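Local atomic coordinates of nucleoside hydrolase, putative (Trypanosoma brucei, PDB entry 3FZ0), a protein that belongs to the nucleoside hydrolase family of alpha/beta proteins, holds a calcium ion and assembles from four copies of the chain. Residues B[205-210]-B[337-342]; B[176-181]-B[314-319]; B[192-197]-B[302-307]; B[162-167]-B[201-206]. The protein carries 2 engineered substitutions. All blocks are in the same frame, centred on the assembly; numbering follows the deposited sequence.

Contacts 1, 3 and 4 follow one mixed sheet across its middle and antiparallel end, while contact 2 joins a loop to the entry of its end strand, 317-319. Contacts 1 and 4 use the two sides of strand 203-206, share Leu205 and Val206, and have centres about 8 Å apart. Contact 3 sets helix 187-195 on the sheet about 10 Å from the centre of contact 4, and its Leu194 touches Val203 and Cys337. Contact 2, about 15 Å from the centre of contact 4, is tied to it by Glu180 OE1 and Gly167 N, 3.0 Å apart. Calcium lies about 6 Å from the Met165 side chain in contact 4 and about 11 Å from that of Val206.

Contact 1 (B[205-210]-B[337-342])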
loop_
_atom_site.group_PDB
_atom_site.type_symbol
_atom_site.label_atom_id
_atom_site.label_comp_id
_atom_site.label_asym_id
_atom_site.label_seq_id
_atom_site.Cartn_x
_atom_site.Cartn_y
_atom_site.Cartn_z
ATOM N N LEU B 205 25.459 1.288 2.642
ATOM C CA LEU B 205 24.507 0.178 2.700
ATOM C C LEU B 205 25.211 -1.143 2.430
ATOM O O LEU B 205 25.455 -1.518 1.274
ATOM C CB LEU B 205 23.339 0.401 1.724
ATOM C CG LEU B 205 22.156 -0.575 1.758
ATOM C CD1 LEU B 205 21.082 -0.310 2.855
ATOM C CD2 LEU B 205 21.495 -0.645 0.351
ATOM N N VAL B 206 25.548 -1.860 3.489
ATOM C CA VAL B 206 26.131 -3.184 3.320
ATOM C C VAL B 206 24.979 -4.199 3.206
ATOM O O VAL B 206 24.404 -4.670 4.211
ATOM C CB VAL B 206 27.145 -3.481 4.411
ATOM C CG1 VAL B 206 27.846 -4.852 4.170
ATOM C CG2 VAL B 206 28.172 -2.300 4.487
ATOM N N ASN B 207 24.634 -4.489 1.953
ATOM C CA ASN B 207 23.432 -5.241 1.626
ATOM C C ASN B 207 23.724 -6.720 1.541
ATOM O O ASN B 207 24.890 -7.143 1.491
ATOM C CB ASN B 207 22.837 -4.757 0.295
ATOM C CG ASN B 207 23.875 -4.666 -0.796
ATOM O OD1 ASN B 207 24.188 -5.648 -1.466
ATOM N ND2 ASN B 207 24.463 -3.487 -0.947
ATOM N N TRP B 208 22.648 -7.497 1.475
ATOM C CA TRP B 208 22.717 -8.949 1.427
ATOM C C TRP B 208 23.635 -9.505 0.319
ATOM O O TRP B 208 24.539 -10.312 0.612
ATOM C CB TRP B 208 21.295 -9.514 1.307
ATOM C CG TRP B 208 21.193 -10.998 1.049
ATOM C CD1 TRP B 208 20.656 -11.589 -0.062
ATOM C CD2 TRP B 208 21.595 -12.063 1.917
ATOM N NE1 TRP B 208 20.693 -12.931 0.066
ATOM C CE2 TRP B 208 21.262 -13.269 1.265
ATOM C CE3 TRP B 208 22.220 -12.120 3.175
ATOM C CZ2 TRP B 208 21.552 -14.554 1.824
ATOM C CZ3 TRP B 208 22.493 -13.396 3.746
ATOM C CH2 TRP B 208 22.164 -14.588 3.065
ATOM N N GLU B 209 23.422 -9.081 -0.923
ATOM C CA GLU B 209 24.145 -9.660 -2.072
ATOM C C GLU B 209 25.640 -9.393 -2.014
ATOM O O GLU B 209 26.430 -10.254 -2.303
ATOM C CB GLU B 209 23.576 -9.194 -3.419
ATOM C CG GLU B 209 22.119 -9.638 -3.675
ATOM C CD GLU B 209 21.069 -8.643 -3.152
ATOM O OE1 GLU B 209 21.393 -7.864 -2.239
ATOM O OE2 GLU B 209 19.916 -8.635 -3.654
ATOM N N VAL B 210 26.052 -8.223 -1.571
ATOM C CA VAL B 210 27.480 -8.005 -1.451
ATOM C C VAL B 210 28.090 -8.876 -0.350
ATOM O O VAL B 210 29.254 -9.265 -0.466
ATOM C CB VAL B 210 27.852 -6.505 -1.303
ATOM C CG1 VAL B 210 27.570 -5.992 0.105
ATOM C CG2 VAL B 210 29.288 -6.311 -1.674
ATOM N N CYS B 337 22.817 7.649 -0.302
ATOM C CA CYS B 337 23.243 6.304 0.072
ATOM C C CYS B 337 24.290 5.701 -0.868
ATOM O O CYS B 337 24.143 5.756 -2.087
ATOM C CB CYS B 337 22.020 5.413 0.153
ATOM S SG CYS B 337 22.355 3.672 0.483
ATOM N N ASN B 338 25.354 5.150 -0.292
ATOM C CA ASN B 338 26.383 4.448 -1.054
ATOM C C ASN B 338 26.117 2.952 -0.994
ATOM O O ASN B 338 26.256 2.334 0.053
ATOM C CB ASN B 338 27.774 4.787 -0.528
ATOM C CG ASN B 338 28.900 4.388 -1.496
ATOM O OD1 ASN B 338 28.738 4.423 -2.720
ATOM N ND2 ASN B 338 30.052 4.010 -0.934
ATOM N N VAL B 339 25.673 2.394 -2.111
ATOM C CA VAL B 339 25.312 0.979 -2.200
ATOM C C VAL B 339 26.607 0.234 -2.476
ATOM O O VAL B 339 27.186 0.414 -3.551
ATOM C CB VAL B 339 24.266 0.735 -3.336
ATOM C CG1 VAL B 339 23.932 -0.728 -3.459
ATOM C CG2 VAL B 339 23.006 1.575 -3.057
ATOM N N ILE B 340 27.078 -0.547 -1.496
ATOM C CA ILE B 340 28.321 -1.302 -1.629
ATOM C C ILE B 340 28.058 -2.541 -2.512
ATOM O O ILE B 340 27.177 -3.346 -2.189
ATOM C CB ILE B 340 28.849 -1.767 -0.250
ATOM C CG1 ILE B 340 28.810 -0.631 0.803
ATOM C CG2 ILE B 340 30.217 -2.411 -0.391
ATOM C CD1 ILE B 340 29.657 0.609 0.495
ATOM N N THR B 341 28.821 -2.709 -3.599
ATOM C CA THR B 341 28.548 -3.802 -4.539
ATOM C C THR B 341 29.647 -4.848 -4.645
ATOM O O THR B 341 29.388 -5.948 -5.117
ATOM C CB THR B 341 28.150 -3.314 -5.944
ATOM O OG1 THR B 341 29.203 -2.521 -6.485
ATOM C CG2 THR B 341 26.825 -2.465 -5.891
ATOM N N LYS B 342 30.859 -4.491 -4.223
ATOM C CA LYS B 342 31.950 -5.442 -4.047
ATOM C C LYS B 342 32.892 -5.129 -2.879
ATOM O O LYS B 342 33.414 -4.017 -2.769
ATOM C CB LYS B 342 32.777 -5.640 -5.321
ATOM C CG LYS B 342 33.669 -6.865 -5.164
ATOM C CD LYS B 342 34.161 -7.403 -6.451
ATOM C CE LYS B 342 35.063 -8.673 -6.236
ATOM N NZ LYS B 342 34.285 -9.902 -5.841
#
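Strand 337-342 runs beside the end of strand 203-206 and then meets the first turn of the helix that follows it. The parallel pairing is short: Leu205 N donates an almost straight bond to Asn338 O (2.9 Å, 175°), and Ile340 N returns a weak one to Leu205 O. Around this seam the side chains interlock, with Leu205 and Ile340 as the larger partners. Cys337 SG, anti to its backbone N, reaches 3.6 Å from Leu205 CB, while the flank of Ile340 leans over the neighbouring peptide, with CG1 3.5 Å from Leu205 O. Val206 CG2 crosses the same isoleucine obliquely, and Val206 also packs on Val285, Ala286 and Val289 of helix 282-291.

Strand 203-206 ends here, and Asn207, at the N-cap of the next helix, reaches across to strand 337-343. Its CG occupies the crowded position between backbone N and carbonyl carbon (chi1 49°), which sends Asn207 ND2 to Ile340 O at 3.0 Å, in the carbonyl plane and on a lone pair. At the other end of the amide, Asn207 OD1 accepts from Val210 N at 3.2 Å and also bonds Ser169 OG, so both ends hold the group's rotation. Val210 is a second bump: its CB sits 3.3 Å from Ile340 O, and CG2 is pushed against the backbone at 3.3 Å from Thr341 C. There the strand carries a classic beta bulge, with Thr341 and Lys342 both facing Asp298. An N-cap asparagine that closes the helix start and also grips the next strand thus marks the strand-to-helix turn at the C-terminal ends of the parallel strands.

Contact 2 (B[176-181]-B[314-319])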
loop_
_atom_site.group_PDB
_atom_site.type_symbol
_atom_site.label_atom_id
_atom_site.label_comp_id
_atom_site.label_asym_id
_atom_site.label_seq_id
_atom_site.Cartn_x
_atom_site.Cartn_y
_atom_site.Cartn_z
ATOM N N ASN B 176 11.111 -11.722 2.909
ATOM C CA ASN B 176 10.077 -12.029 1.894
ATOM C C ASN B 176 10.757 -12.052 0.520
ATOM O O ASN B 176 11.993 -12.026 0.451
ATOM C CB ASN B 176 8.873 -11.085 1.944
ATOM C CG ASN B 176 9.261 -9.621 1.705
ATOM O OD1 ASN B 176 10.199 -9.317 0.926
ATOM N ND2 ASN B 176 8.564 -8.704 2.397
ATOM N N MET B 177 9.989 -12.149 -0.561
ATOM C CA MET B 177 10.594 -12.263 -1.904
ATOM C C MET B 177 11.545 -11.095 -2.258
ATOM O O MET B 177 12.464 -11.274 -3.056
ATOM C CB MET B 177 9.533 -12.438 -3.000
ATOM C CG MET B 177 8.768 -13.751 -2.908
ATOM S SD MET B 177 7.225 -13.780 -3.866
ATOM C CE MET B 177 7.859 -14.181 -5.448
ATOM N N ALA B 178 11.332 -9.916 -1.663
ATOM C CA ALA B 178 12.063 -8.734 -2.084
ATOM C C ALA B 178 12.989 -8.156 -1.019
ATOM O O ALA B 178 13.976 -7.469 -1.354
ATOM C CB ALA B 178 11.115 -7.698 -2.525
ATOM N N ALA B 179 12.670 -8.426 0.257
ATOM C CA ALA B 179 13.292 -7.686 1.373
ATOM C C ALA B 179 14.206 -8.554 2.212
ATOM O O ALA B 179 13.863 -9.706 2.521
ATOM C CB ALA B 179 12.213 -7.011 2.279
ATOM N N GLU B 180 15.352 -7.967 2.586
ATOM C CA GLU B 180 16.300 -8.553 3.526
ATOM C C GLU B 180 15.741 -8.456 4.972
ATOM O O GLU B 180 15.057 -7.483 5.336
ATOM C CB GLU B 180 17.649 -7.817 3.356
ATOM C CG GLU B 180 18.821 -8.205 4.285
ATOM C CD GLU B 180 18.676 -7.632 5.665
ATOM O OE1 GLU B 180 18.231 -6.481 5.801
ATOM O OE2 GLU B 180 18.983 -8.338 6.630
ATOM N N PHE B 181 16.050 -9.447 5.802
ATOM C CA PHE B 181 15.609 -9.484 7.218
ATOM C C PHE B 181 15.578 -8.161 8.022
ATOM O O PHE B 181 14.530 -7.783 8.531
ATOM C CB PHE B 181 16.392 -10.557 8.005
ATOM C CG PHE B 181 15.908 -10.744 9.421
ATOM C CD1 PHE B 181 14.730 -11.442 9.681
ATOM C CD2 PHE B 181 16.627 -10.206 10.498
ATOM C CE1 PHE B 181 14.260 -11.605 11.000
ATOM C CE2 PHE B 181 16.171 -10.368 11.829
ATOM C CZ PHE B 181 14.987 -11.076 12.080
ATOM N N ARG B 314 6.929 -4.894 1.151
ATOM C CA ARG B 314 7.211 -4.138 2.380
ATOM C C ARG B 314 8.625 -4.509 2.816
ATOM O O ARG B 314 8.948 -5.674 2.841
ATOM C CB ARG B 314 6.160 -4.413 3.471
ATOM C CG ARG B 314 6.650 -4.170 4.890
ATOM C CD ARG B 314 5.546 -4.035 5.920
ATOM N NE ARG B 314 5.458 -2.640 6.214
ATOM C CZ ARG B 314 5.820 -2.014 7.334
ATOM N NH1 ARG B 314 6.272 -2.634 8.416
ATOM N NH2 ARG B 314 5.674 -0.705 7.346
ATOM N N GLY B 315 9.457 -3.503 3.097
ATOM C CA GLY B 315 10.859 -3.717 3.490
ATOM C C GLY B 315 11.843 -3.704 2.325
ATOM O O GLY B 315 13.038 -3.696 2.541
ATOM N N ALA B 316 11.349 -3.710 1.085
ATOM C CA ALA B 316 12.229 -3.697 -0.092
ATOM C C ALA B 316 13.099 -2.465 -0.094
ATOM O O ALA B 316 12.673 -1.386 0.358
ATOM C CB ALA B 316 11.429 -3.801 -1.433
ATOM N N THR B 317 14.319 -2.653 -0.605
ATOM C CA THR B 317 15.248 -1.597 -0.893
ATOM C C THR B 317 14.983 -1.070 -2.306
ATOM O O THR B 317 15.120 -1.803 -3.281
ATOM C CB THR B 317 16.653 -2.152 -0.783
ATOM O OG1 THR B 317 16.742 -2.811 0.475
ATOM C CG2 THR B 317 17.707 -1.054 -0.867
ATOM N N CYS B 318 14.602 0.204 -2.390
ATOM C CA CYS B 318 14.441 0.913 -3.651
ATOM C C CYS B 318 15.640 1.790 -3.978
ATOM O O CYS B 318 16.007 2.656 -3.206
ATOM C CB CYS B 318 13.188 1.779 -3.567
ATOM S SG CYS B 318 11.827 0.798 -2.940
ATOM N N ILE B 319 16.214 1.580 -5.158
ATOM C CA ILE B 319 17.451 2.212 -5.576
ATOM C C ILE B 319 17.253 2.929 -6.922
ATOM O O ILE B 319 16.732 2.349 -7.859
ATOM C CB ILE B 319 18.547 1.139 -5.711
ATOM C CG1 ILE B 319 18.575 0.222 -4.477
ATOM C CG2 ILE B 319 19.929 1.780 -6.009
ATOM C CD1 ILE B 319 19.840 -0.600 -4.371
HETATM O O HOH W 1 14.935 -4.800 -2.124
HETATM O O HOH W 2 15.489 -5.205 1.399
#
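Asn176 carries the direct polar link: its ND2 donates to Arg314 O at 3.1 Å, with an N-H...O angle of 158° and the acceptor close to the amide plane. Beside it, the methyl of Ala179 presses on the peptide after Gly315, CB lying 3.3 Å from Gly315 C, a close approach onto a residue that has no side chain and a phi of 92°. Ala178 CB and Ala316 CB meet more loosely.

What positions the asparagine is its own loop. Asn176 OD1 accepts from Ala178 N at 2.9 Å, an Asx turn, and from Ala179 N at 2.7 Å, an Asx motif, so two bonds hold the oxygen while the nitrogen points across. Two waters then extend the join: the first donates to Ala178 O and accepts from Thr317 N at 2.7 Å, and the second binds Glu180 N, Gly315 O and Thr317 OG1. Glu180 in turn caps the helix that follows.

The loop therefore sits between helix 181-185, whose His184 touches Asn176 and Ala179, and the entry to strand 317-319, outermost within this chain at that end of the sheet and paired with strand 296-306; Met177 packs on Ile319 of a second subunit.

Contact 3 (B[192-197]-B[302-307])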
loop_
_atom_site.group_PDB
_atom_site.type_symbol
_atom_site.label_atom_id
_atom_site.label_comp_id
_atom_site.label_asym_id
_atom_site.label_seq_id
_atom_site.Cartn_x
_atom_site.Cartn_y
_atom_site.Cartn_z
ATOM N N VAL B 192 13.632 6.411 8.194
ATOM C CA VAL B 192 14.111 7.464 9.063
ATOM C C VAL B 192 15.625 7.631 8.870
ATOM O O VAL B 192 16.131 8.759 8.719
ATOM C CB VAL B 192 13.743 7.185 10.552
ATOM C CG1 VAL B 192 14.499 8.130 11.503
ATOM C CG2 VAL B 192 12.229 7.300 10.757
ATOM N N VAL B 193 16.348 6.513 8.840
ATOM C CA VAL B 193 17.800 6.545 8.692
ATOM C C VAL B 193 18.236 7.136 7.348
ATOM O O VAL B 193 19.052 8.052 7.321
ATOM C CB VAL B 193 18.437 5.164 8.965
ATOM C CG1 VAL B 193 19.857 5.135 8.471
ATOM C CG2 VAL B 193 18.405 4.864 10.505
ATOM N N LEU B 194 17.653 6.640 6.253
ATOM C CA LEU B 194 17.992 7.083 4.893
ATOM C C LEU B 194 17.469 8.483 4.517
ATOM O O LEU B 194 18.079 9.152 3.710
ATOM C CB LEU B 194 17.572 6.043 3.861
ATOM C CG LEU B 194 18.224 4.643 3.880
ATOM C CD1 LEU B 194 17.397 3.613 3.089
ATOM C CD2 LEU B 194 19.642 4.631 3.347
ATOM N N GLN B 195 16.339 8.922 5.076
ATOM C CA GLN B 195 15.799 10.268 4.815
ATOM C C GLN B 195 16.407 11.370 5.691
ATOM O O GLN B 195 16.144 12.545 5.463
ATOM C CB GLN B 195 14.292 10.292 5.014
ATOM C CG GLN B 195 13.484 9.491 3.993
ATOM C CD GLN B 195 13.647 9.999 2.568
ATOM O OE1 GLN B 195 14.158 9.291 1.701
ATOM N NE2 GLN B 195 13.225 11.212 2.326
ATOM N N HIS B 196 17.229 11.003 6.675
ATOM C CA HIS B 196 17.782 11.974 7.617
ATOM C C HIS B 196 18.680 13.013 6.942
ATOM O O HIS B 196 19.551 12.659 6.143
ATOM C CB HIS B 196 18.570 11.274 8.730
ATOM C CG HIS B 196 19.375 12.219 9.564
ATOM N ND1 HIS B 196 18.807 13.029 10.525
ATOM C CD2 HIS B 196 20.693 12.526 9.544
ATOM C CE1 HIS B 196 19.750 13.762 11.087
ATOM N NE2 HIS B 196 20.901 13.485 10.505
ATOM N N LYS B 197 18.470 14.282 7.275
ATOM C CA LYS B 197 19.287 15.374 6.752
ATOM C C LYS B 197 20.409 15.673 7.732
ATOM O O LYS B 197 20.170 15.893 8.923
ATOM C CB LYS B 197 18.452 16.661 6.565
ATOM C CG LYS B 197 17.269 16.561 5.602
ATOM C CD LYS B 197 17.688 16.105 4.187
ATOM C CE LYS B 197 16.460 15.975 3.275
ATOM N NZ LYS B 197 15.504 14.947 3.829
ATOM N N THR B 302 23.883 6.790 -4.883
ATOM C CA THR B 302 22.634 7.273 -5.499
ATOM C C THR B 302 21.575 7.498 -4.427
ATOM O O THR B 302 21.911 7.473 -3.246
ATOM C CB THR B 302 22.116 6.284 -6.565
ATOM O OG1 THR B 302 20.941 6.818 -7.180
ATOM C CG2 THR B 302 21.807 4.921 -5.925
ATOM N N TYR B 303 20.314 7.684 -4.839
ATOM C CA TYR B 303 19.182 7.766 -3.916
ATOM C C TYR B 303 18.585 6.387 -3.631
ATOM O O TYR B 303 18.248 5.643 -4.556
ATOM C CB TYR B 303 18.085 8.671 -4.463
ATOM C CG TYR B 303 16.875 8.747 -3.558
ATOM C CD1 TYR B 303 16.895 9.541 -2.385
ATOM C CD2 TYR B 303 15.701 8.040 -3.868
ATOM C CE1 TYR B 303 15.791 9.618 -1.543
ATOM C CE2 TYR B 303 14.583 8.110 -3.033
ATOM C CZ TYR B 303 14.643 8.895 -1.871
ATOM O OH TYR B 303 13.545 8.970 -1.049
ATOM N N VAL B 304 18.459 6.080 -2.341
ATOM C CA VAL B 304 17.898 4.846 -1.853
ATOM C C VAL B 304 16.843 5.147 -0.787
ATOM O O VAL B 304 16.985 6.089 0.015
ATOM C CB VAL B 304 19.027 3.959 -1.275
ATOM C CG1 VAL B 304 18.496 2.699 -0.611
ATOM C CG2 VAL B 304 19.997 3.604 -2.380
ATOM N N THR B 305 15.763 4.367 -0.814
ATOM C CA THR B 305 14.779 4.381 0.268
ATOM C C THR B 305 14.219 2.982 0.540
ATOM O O THR B 305 14.553 2.047 -0.157
ATOM C CB THR B 305 13.681 5.440 0.037
ATOM O OG1 THR B 305 13.028 5.696 1.275
ATOM C CG2 THR B 305 12.659 5.003 -0.977
ATOM N N VAL B 306 13.398 2.835 1.570
ATOM C CA VAL B 306 12.729 1.556 1.865
ATOM C C VAL B 306 11.201 1.654 1.624
ATOM O O VAL B 306 10.556 2.606 2.060
ATOM C CB VAL B 306 13.012 1.135 3.324
ATOM C CG1 VAL B 306 12.424 -0.255 3.611
ATOM C CG2 VAL B 306 14.536 1.172 3.618
ATOM N N GLU B 307 10.634 0.705 0.887
ATOM C CA GLU B 307 9.168 0.589 0.699
ATOM C C GLU B 307 8.464 0.302 2.024
ATOM O O GLU B 307 8.856 -0.615 2.754
ATOM C CB GLU B 307 8.858 -0.556 -0.264
ATOM C CG GLU B 307 7.349 -0.826 -0.485
ATOM C CD GLU B 307 6.591 0.382 -1.073
ATOM O OE1 GLU B 307 6.958 0.870 -2.152
ATOM O OE2 GLU B 307 5.612 0.853 -0.469
#
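The C-terminal part of helix 187-195 lies over strand 296-306, the backbones coming nearest at Leu194 and Thr305, whose CA atoms are 6.2 Å apart. Leu194 carries the apolar contact with the sheet. With CG anti to its carbonyl carbon (chi1 -63°) and the chain extended beyond it, Leu194 CD1 is delivered onto the strand, where it is 3.9 Å from Thr305 CA and rests between two valine methyls: Val306 CG2 at 3.8 Å and Val304 CG1 at 4.0 Å. Leu194 and Val306 cross at about a right angle, so the leucine tip lies across the strand. Its other methyl, CD2, touches Cys337 of the next strand, so a single side chain spans two strands.

Gln195 makes the polar contact. Its chain bends at chi2 (-62°), bringing the amide round to the tyrosine, and Tyr303 OH donates to Gln195 OE1 at 2.8 Å. The oxygen sits at the edge of the ring, near its plane, while amide and ring planes stand 82° apart; the hydroxyl comes from above the carbonyl plane. Lys197 NZ folds back to donate to Gln195 O at 3.0 Å. Asn336 bridges the two segments as well, its ND2 bonding Leu194 O and its OD1 bonding Val304 N.

Beyond the tyrosine lies Met177 of a second subunit, which packs on it. A leucine packed among strand valines, with a polar pair beside it, is how a helix layer covers the sheet in an alpha/beta fold, here joining a helix to the antiparallel end of a mixed sheet.

Contact 4 (B[162-167]-B[201-206]); sequences IVIMNG and CPVQLV
This is a parallel pairing of neighbouring strands, 162-165 and 203-206, in the middle of the mixed sheet; helices 181-185 and 187-195 lie in the connection between them, making a beta-alpha-beta crossover. The strand axes approach to 5.0 Å and cross at -22°. Four backbone bonds alternate in direction: Gln204 N to Ile162 O (3.2 Å), Ile164 N to Gln204 O, Val206 N to Ile164 O (2.9 Å), and Asn166 N to Val206 O. The first two are nearly straight, at 178° and 177°; the last reaches its oxygen from above the carbonyl plane.

Side chains divide between the faces. On the one lined by Ile164 and Leu205, Ile164 CG1 takes the crowded position between N and carbonyl carbon, so that CD1 meets Val203 CG1 and Leu205 CD1, each at 3.8 Å. Past the end of strand 162-165 the Leu205 methyl CD1 presses on the backbone, 3.2 Å from Asn166 O. On the face of Val163, Val206 and Met165, Val163 CG1 crosses Val206 CG2 obliquely at 3.7 Å, and Met165, bent at chi2, turns CE back to 3.4 Å from Val206 O. Gln204 folds back onto the loop before its strand: NE2 donates to Pro202 O at 2.8 Å, and OE1 bonds Asn338 ND2 of the next strand.

Met165, at the end of strand 162-165, lies next to the calcium ligand Asp283. The chemistry implies a buried, largely apolar seam whose backbone amides and carbonyls pair with one another.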
loop_
_atom_site.group_PDB
_atom_site.type_symbol
_atom_site.label_atom_id
_atom_site.label_comp_id
_atom_site.label_asym_id
_atom_site.label_seq_id
_atom_site.Cartn_x
_atom_site.Cartn_y
_atom_site.Cartn_z
ATOM N N ILE B 162 27.925 6.393 9.471
ATOM C CA ILE B 162 27.032 5.258 9.690
ATOM C C ILE B 162 27.190 4.191 8.614
ATOM O O ILE B 162 27.199 4.451 7.416
ATOM C CB ILE B 162 25.525 5.706 9.946
ATOM C CG1 ILE B 162 24.620 4.501 10.265
ATOM C CG2 ILE B 162 24.987 6.568 8.796
ATOM C CD1 ILE B 162 23.228 4.877 10.813
ATOM N N VAL B 163 27.387 2.976 9.072
ATOM C CA VAL B 163 27.424 1.816 8.182
ATOM C C VAL B 163 26.382 0.835 8.678
ATOM O O VAL B 163 26.323 0.544 9.857
ATOM C CB VAL B 163 28.805 1.188 8.161
ATOM C CG1 VAL B 163 28.860 0.128 7.129
ATOM C CG2 VAL B 163 29.849 2.246 7.883
ATOM N N ILE B 164 25.523 0.377 7.784
ATOM C CA ILE B 164 24.412 -0.511 8.184
ATOM C C ILE B 164 24.417 -1.854 7.449
ATOM O O ILE B 164 24.648 -1.921 6.224
ATOM C CB ILE B 164 23.036 0.206 8.036
ATOM C CG1 ILE B 164 22.711 0.534 6.564
ATOM C CG2 ILE B 164 23.008 1.457 8.919
ATOM C CD1 ILE B 164 21.314 1.101 6.340
ATOM N N MET B 165 24.197 -2.940 8.178
ATOM C CA MET B 165 23.953 -4.214 7.464
ATOM C C MET B 165 22.451 -4.319 7.255
ATOM O O MET B 165 21.705 -4.566 8.188
ATOM C CB MET B 165 24.528 -5.448 8.194
ATOM C CG MET B 165 24.587 -6.654 7.293
ATOM S SD MET B 165 22.949 -7.335 6.955
ATOM C CE MET B 165 23.029 -7.655 5.193
ATOM N N ASN B 166 22.036 -4.124 6.012
ATOM C CA ASN B 166 20.641 -3.771 5.684
ATOM C C ASN B 166 20.323 -3.857 4.177
ATOM O O ASN B 166 21.150 -3.475 3.331
ATOM C CB ASN B 166 20.321 -2.369 6.231
ATOM C CG ASN B 166 18.820 -2.021 6.151
ATOM O OD1 ASN B 166 18.309 -1.625 5.094
ATOM N ND2 ASN B 166 18.125 -2.135 7.279
ATOM N N GLY B 167 19.147 -4.375 3.848
ATOM C CA GLY B 167 18.644 -4.316 2.499
ATOM C C GLY B 167 19.296 -5.188 1.451
ATOM O O GLY B 167 20.081 -6.105 1.754
ATOM N N CYS B 201 28.501 12.048 5.696
ATOM C CA CYS B 201 28.720 11.189 4.548
ATOM C C CYS B 201 27.479 10.365 4.324
ATOM O O CYS B 201 26.821 9.970 5.291
ATOM C CB CYS B 201 29.854 10.184 4.797
ATOM S SG CYS B 201 31.479 10.694 4.267
ATOM N N PRO B 202 27.181 10.035 3.054
ATOM C CA PRO B 202 26.041 9.148 2.782
ATOM C C PRO B 202 26.125 7.870 3.607
ATOM O O PRO B 202 27.225 7.371 3.847
ATOM C CB PRO B 202 26.223 8.785 1.304
ATOM C CG PRO B 202 27.027 9.937 0.746
ATOM C CD PRO B 202 27.896 10.440 1.828
ATOM N N VAL B 203 24.966 7.363 4.025
ATOM C CA VAL B 203 24.828 6.047 4.665
ATOM C C VAL B 203 25.496 5.012 3.757
ATOM O O VAL B 203 25.268 5.032 2.541
ATOM C CB VAL B 203 23.320 5.683 4.820
ATOM C CG1 VAL B 203 23.132 4.286 5.453
ATOM C CG2 VAL B 203 22.546 6.774 5.585
ATOM N N GLN B 204 26.331 4.138 4.319
ATOM C CA GLN B 204 26.895 3.000 3.572
ATOM C C GLN B 204 26.011 1.776 3.749
ATOM O O GLN B 204 25.821 1.282 4.876
ATOM C CB GLN B 204 28.313 2.674 4.043
ATOM C CG GLN B 204 29.234 3.892 4.102
ATOM C CD GLN B 204 29.523 4.476 2.745
ATOM O OE1 GLN B 204 30.096 3.800 1.893
ATOM N NE2 GLN B 204 29.115 5.737 2.519
ATOM N N LEU B 205 25.459 1.288 2.642
ATOM C CA LEU B 205 24.507 0.178 2.700
ATOM C C LEU B 205 25.211 -1.143 2.430
ATOM O O LEU B 205 25.455 -1.518 1.274
ATOM C CB LEU B 205 23.339 0.401 1.724
ATOM C CG LEU B 205 22.156 -0.575 1.758
ATOM C CD1 LEU B 205 21.082 -0.310 2.855
ATOM C CD2 LEU B 205 21.495 -0.645 0.351
ATOM N N VAL B 206 25.548 -1.860 3.489
ATOM C CA VAL B 206 26.131 -3.184 3.320
ATOM C C VAL B 206 24.979 -4.199 3.206
ATOM O O VAL B 206 24.404 -4.670 4.211
ATOM C CB VAL B 206 27.145 -3.481 4.411
ATOM C CG1 VAL B 206 27.846 -4.852 4.170
ATOM C CG2 VAL B 206 28.172 -2.300 4.487
#